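Local coordinates for restriction endonuclease (Mycobacterium sp., PDB 4F0Q), which cleaves DNA in a manner that depends on cytosine methylation, acting as a tetrameric, modification-dependent restriction endonuclease, at residues A[19-24]-A[223-228]. Numbering follows the deposited sequence.
Sequences KPRLVF and WIDDRR
The guanidinium of Arg21 and the carboxylate of Asp225 meet edge to edge, their planes 30° apart, so the carboxylate does not stack over a face of the guanidinium. Asp225 OD1 sits at the edge of the guanidinium and in its plane, whereas OD2 is tilted somewhat out of it. The grip is end-on and bidentate: Arg21 NH2 donates to Asp225 OD1 at 2.6 Å, and Arg21 NH1 donates to Asp225 OD2, likewise at 2.6 Å. Both oxygens are met on their syn sides, so the two bonds close a ring between the groups. A cross distance of 2.9 Å from Arg21 NH2 to Asp225 OD2, against 3.9 Å from Arg21 NH1 to Asp225 OD1, indicates that the carboxylate is shifted toward the NH2 side. Both bonds are bent, the one to OD2 more so (N-H...O angle 141°), probably in part because of this offset.

The side chains approach from opposite directions. Arg21 starts with CG between its backbone N and carbonyl carbon (chi1 49°), then runs extended to NE, which carries the guanidinium across to the helix. Nearly all the 92 Å² buried between the segments belongs to this one pair. Val16 of helix 6-17 touches both side chains, and Arg21 NE donates to Leu51 O, a further bond that limits rotation of the guanidinium.

The pair links the residue just before strand 22-24 to helix 222-227, in a region assigned to the AspBHI-type N-terminal family (PUA clan) rather than the endonuclease family that holds the magnesium site. Strand 22-24 also pairs antiparallel with 218-220, Val23 bonding through its backbone to Val219. Both salt-bridge residues are buried, so each charge probably finds its main counterpart in the other, consistent with an ionised carboxylate facing the protonated guanidinium.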
ATOM      1  N   LYS A  19     -20.529 -28.424 -35.017  1.00 29.20           N
ATOM      2  CA  LYS A  19     -21.536 -27.993 -34.056  1.00 27.91           C
ATOM      3  C   LYS A  19     -20.909 -27.638 -32.711  1.00 27.59           C
ATOM      4  O   LYS A  19     -20.296 -28.488 -32.065  1.00 28.51           O
ATOM      5  CB  LYS A  19     -22.598 -29.077 -33.867  1.00 31.63           C
ATOM      6  CG  LYS A  19     -23.771 -28.646 -33.004  1.00 33.71           C
ATOM      7  CD  LYS A  19     -24.539 -27.511 -33.659  1.00 34.96           C
ATOM      8  CE  LYS A  19     -25.687 -27.039 -32.784  1.00 39.89           C
ATOM      9  NZ  LYS A  19     -26.438 -25.919 -33.416  1.00 48.29           N
ATOM     10  N   PRO A  20     -21.063 -26.375 -32.286  1.00 25.64           N
ATOM     11  CA  PRO A  20     -20.494 -25.892 -31.024  1.00 25.97           C
ATOM     12  C   PRO A  20     -21.236 -26.442 -29.810  1.00 25.80           C
ATOM     13  O   PRO A  20     -22.467 -26.459 -29.802  1.00 30.41           O
ATOM     14  CB  PRO A  20     -20.699 -24.370 -31.102  1.00 22.86           C
ATOM     15  CG  PRO A  20     -21.041 -24.079 -32.533  1.00 22.19           C
ATOM     16  CD  PRO A  20     -21.738 -25.299 -33.028  1.00 24.53           C
ATOM     17  N   ARG A  21     -20.493 -26.889 -28.803  1.00 22.60           N
ATOM     18  CA  ARG A  21     -21.097 -27.308 -27.542  1.00 24.28           C
ATOM     19  C   ARG A  21     -20.474 -26.560 -26.362  1.00 22.51           C
ATOM     20  O   ARG A  21     -19.466 -26.979 -25.792  1.00 22.76           O
ATOM     21  CB  ARG A  21     -21.019 -28.830 -27.361  1.00 25.76           C
ATOM     22  CG  ARG A  21     -19.654 -29.445 -27.612  1.00 23.68           C
ATOM     23  CD  ARG A  21     -19.700 -30.952 -27.428  1.00 21.63           C
ATOM     24  NE  ARG A  21     -18.386 -31.504 -27.114  1.00 20.79           N
ATOM     25  CZ  ARG A  21     -17.474 -31.831 -28.023  1.00 19.53           C
ATOM     26  NH1 ARG A  21     -17.728 -31.664 -29.313  1.00 19.02           N
ATOM     27  NH2 ARG A  21     -16.307 -32.326 -27.638  1.00 23.36           N
ATOM     28  N   LEU A  22     -21.093 -25.439 -26.007  1.00 22.01           N
ATOM     29  CA  LEU A  22     -20.545 -24.534 -25.007  1.00 21.13           C
ATOM     30  C   LEU A  22     -20.857 -24.976 -23.584  1.00 20.55           C
ATOM     31  O   LEU A  22     -22.019 -25.150 -23.218  1.00 21.93           O
ATOM     32  CB  LEU A  22     -21.085 -23.120 -25.227  1.00 18.95           C
ATOM     33  CG  LEU A  22     -20.957 -22.545 -26.639  1.00 21.91           C
ATOM     34  CD1 LEU A  22     -21.545 -21.144 -26.696  1.00 15.76           C
ATOM     35  CD2 LEU A  22     -19.507 -22.541 -27.090  1.00 17.01           C
ATOM     36  N   VAL A  23     -19.812 -25.154 -22.783  1.00 21.52           N
ATOM     37  CA  VAL A  23     -19.986 -25.405 -21.358  1.00 15.84           C
ATOM     38  C   VAL A  23     -19.605 -24.149 -20.579  1.00 16.94           C
ATOM     39  O   VAL A  23     -18.547 -23.565 -20.803  1.00 16.90           O
ATOM     40  CB  VAL A  23     -19.168 -26.628 -20.877  1.00 15.57           C
ATOM     41  CG1 VAL A  23     -17.708 -26.494 -21.272  1.00 16.68           C
ATOM     42  CG2 VAL A  23     -19.311 -26.812 -19.372  1.00 14.97           C
ATOM     43  N   PHE A  24     -20.485 -23.722 -19.680  1.00 19.76           N
ATOM     44  CA  PHE A  24     -20.266 -22.486 -18.939  1.00 17.99           C
ATOM     45  C   PHE A  24     -19.779 -22.752 -17.521  1.00 15.31           C
ATOM     46  O   PHE A  24     -19.981 -23.836 -16.978  1.00 19.18           O
ATOM     47  CB  PHE A  24     -21.544 -21.644 -18.914  1.00 17.20           C
ATOM     48  CG  PHE A  24     -22.016 -21.224 -20.274  1.00 17.85           C
ATOM     49  CD1 PHE A  24     -21.553 -20.052 -20.851  1.00 17.70           C
ATOM     50  CD2 PHE A  24     -22.917 -22.003 -20.981  1.00 17.07           C
ATOM     51  CE1 PHE A  24     -21.984 -19.663 -22.104  1.00 18.50           C
ATOM     52  CE2 PHE A  24     -23.351 -21.620 -22.236  1.00 17.17           C
ATOM     53  CZ  PHE A  24     -22.884 -20.448 -22.798  1.00 19.74           C
ATOM     54  N   TRP A 223     -12.568 -27.115 -28.867  1.00 17.89           N
ATOM     55  CA  TRP A 223     -11.179 -26.783 -28.583  1.00 17.22           C
ATOM     56  C   TRP A 223     -10.425 -28.060 -28.226  1.00 19.30           C
ATOM     57  O   TRP A 223      -9.354 -28.348 -28.773  1.00 20.95           O
ATOM     58  CB  TRP A 223     -11.127 -25.798 -27.411  1.00 19.98           C
ATOM     59  CG  TRP A 223      -9.754 -25.336 -27.018  1.00 19.71           C
ATOM     60  CD1 TRP A 223      -8.615 -25.401 -27.768  1.00 21.71           C
ATOM     61  CD2 TRP A 223      -9.380 -24.735 -25.772  1.00 18.24           C
ATOM     62  NE1 TRP A 223      -7.555 -24.877 -27.065  1.00 17.79           N
ATOM     63  CE2 TRP A 223      -8.000 -24.462 -25.837  1.00 18.47           C
ATOM     64  CE3 TRP A 223     -10.080 -24.401 -24.609  1.00 16.28           C
ATOM     65  CZ2 TRP A 223      -7.307 -23.870 -24.784  1.00 17.02           C
ATOM     66  CZ3 TRP A 223      -9.389 -23.815 -23.564  1.00 14.17           C
ATOM     67  CH2 TRP A 223      -8.018 -23.555 -23.659  1.00 15.94           C
ATOM     68  N   ILE A 224     -11.005 -28.825 -27.307  1.00 21.43           N
ATOM     69  CA  ILE A 224     -10.425 -30.089 -26.873  1.00 25.65           C
ATOM     70  C   ILE A 224     -10.456 -31.116 -28.001  1.00 22.63           C
ATOM     71  O   ILE A 224      -9.517 -31.896 -28.160  1.00 23.52           O
ATOM     72  CB  ILE A 224     -11.147 -30.637 -25.625  1.00 25.10           C
ATOM     73  CG1 ILE A 224     -11.056 -29.625 -24.484  1.00 29.38           C
ATOM     74  CG2 ILE A 224     -10.548 -31.964 -25.191  1.00 18.95           C
ATOM     75  CD1 ILE A 224      -9.635 -29.218 -24.154  1.00 26.73           C
ATOM     76  N   ASP A 225     -11.531 -31.102 -28.785  1.00 24.16           N
ATOM     77  CA  ASP A 225     -11.645 -31.975 -29.949  1.00 18.94           C
ATOM     78  C   ASP A 225     -10.467 -31.754 -30.887  1.00 18.41           C
ATOM     79  O   ASP A 225      -9.861 -32.707 -31.373  1.00 21.70           O
ATOM     80  CB  ASP A 225     -12.949 -31.715 -30.703  1.00 22.41           C
ATOM     81  CG  ASP A 225     -14.178 -32.046 -29.883  1.00 22.38           C
ATOM     82  OD1 ASP A 225     -14.031 -32.643 -28.795  1.00 19.16           O
ATOM     83  OD2 ASP A 225     -15.297 -31.717 -30.333  1.00 22.19           O
ATOM     84  N   ASP A 226     -10.148 -30.487 -31.132  1.00 22.10           N
ATOM     85  CA  ASP A 226      -9.020 -30.130 -31.981  1.00 20.77           C
ATOM     86  C   ASP A 226      -7.698 -30.531 -31.337  1.00 20.71           C
ATOM     87  O   ASP A 226      -6.816 -31.065 -32.007  1.00 23.20           O
ATOM     88  CB  ASP A 226      -9.024 -28.632 -32.287  1.00 19.54           C
ATOM     89  CG  ASP A 226     -10.247 -28.203 -33.069  1.00 18.81           C
ATOM     90  OD1 ASP A 226     -10.856 -29.064 -33.736  1.00 21.72           O
ATOM     91  OD2 ASP A 226     -10.598 -27.006 -33.016  1.00 23.38           O
ATOM     92  N   ARG A 227      -7.562 -30.275 -30.037  1.00 21.13           N
ATOM     93  CA  ARG A 227      -6.349 -30.669 -29.324  1.00 15.87           C
ATOM     94  C   ARG A 227      -6.181 -32.190 -29.261  1.00 21.68           C
ATOM     95  O   ARG A 227      -5.059 -32.695 -29.230  1.00 16.07           O
ATOM     96  CB  ARG A 227      -6.310 -30.061 -27.920  1.00 14.92           C
ATOM     97  CG  ARG A 227      -6.003 -28.572 -27.903  1.00 16.35           C
ATOM     98  CD  ARG A 227      -5.583 -28.105 -26.515  1.00 16.98           C
ATOM     99  NE  ARG A 227      -4.413 -28.829 -26.025  1.00 13.78           N
ATOM    100  CZ  ARG A 227      -3.156 -28.482 -26.282  1.00 11.64           C
ATOM    101  NH1 ARG A 227      -2.898 -27.417 -27.026  1.00 14.85           N
ATOM    102  NH2 ARG A 227      -2.155 -29.202 -25.795  1.00 14.16           N
ATOM    103  N   ARG A 228      -7.297 -32.912 -29.244  1.00 19.40           N
ATOM    104  CA  ARG A 228      -7.261 -34.371 -29.250  1.00 20.05           C
ATOM    105  C   ARG A 228      -7.174 -34.911 -30.673  1.00 21.46           C
ATOM    106  O   ARG A 228      -6.991 -36.110 -30.882  1.00 21.61           O
ATOM    107  CB  ARG A 228      -8.495 -34.953 -28.555  1.00 22.02           C
ATOM    108  CG  ARG A 228      -8.564 -34.696 -27.059  1.00 21.45           C
ATOM    109  CD  ARG A 228      -9.800 -35.343 -26.456  1.00 19.24           C
ATOM    110  NE  ARG A 228      -9.713 -36.800 -26.460  1.00 20.35           N
ATOM    111  CZ  ARG A 228     -10.745 -37.611 -26.251  1.00 19.15           C
ATOM    112  NH1 ARG A 228     -11.950 -37.106 -26.030  1.00 18.76           N
ATOM    113  NH2 ARG A 228     -10.575 -38.925 -26.269  1.00 18.61           N
TER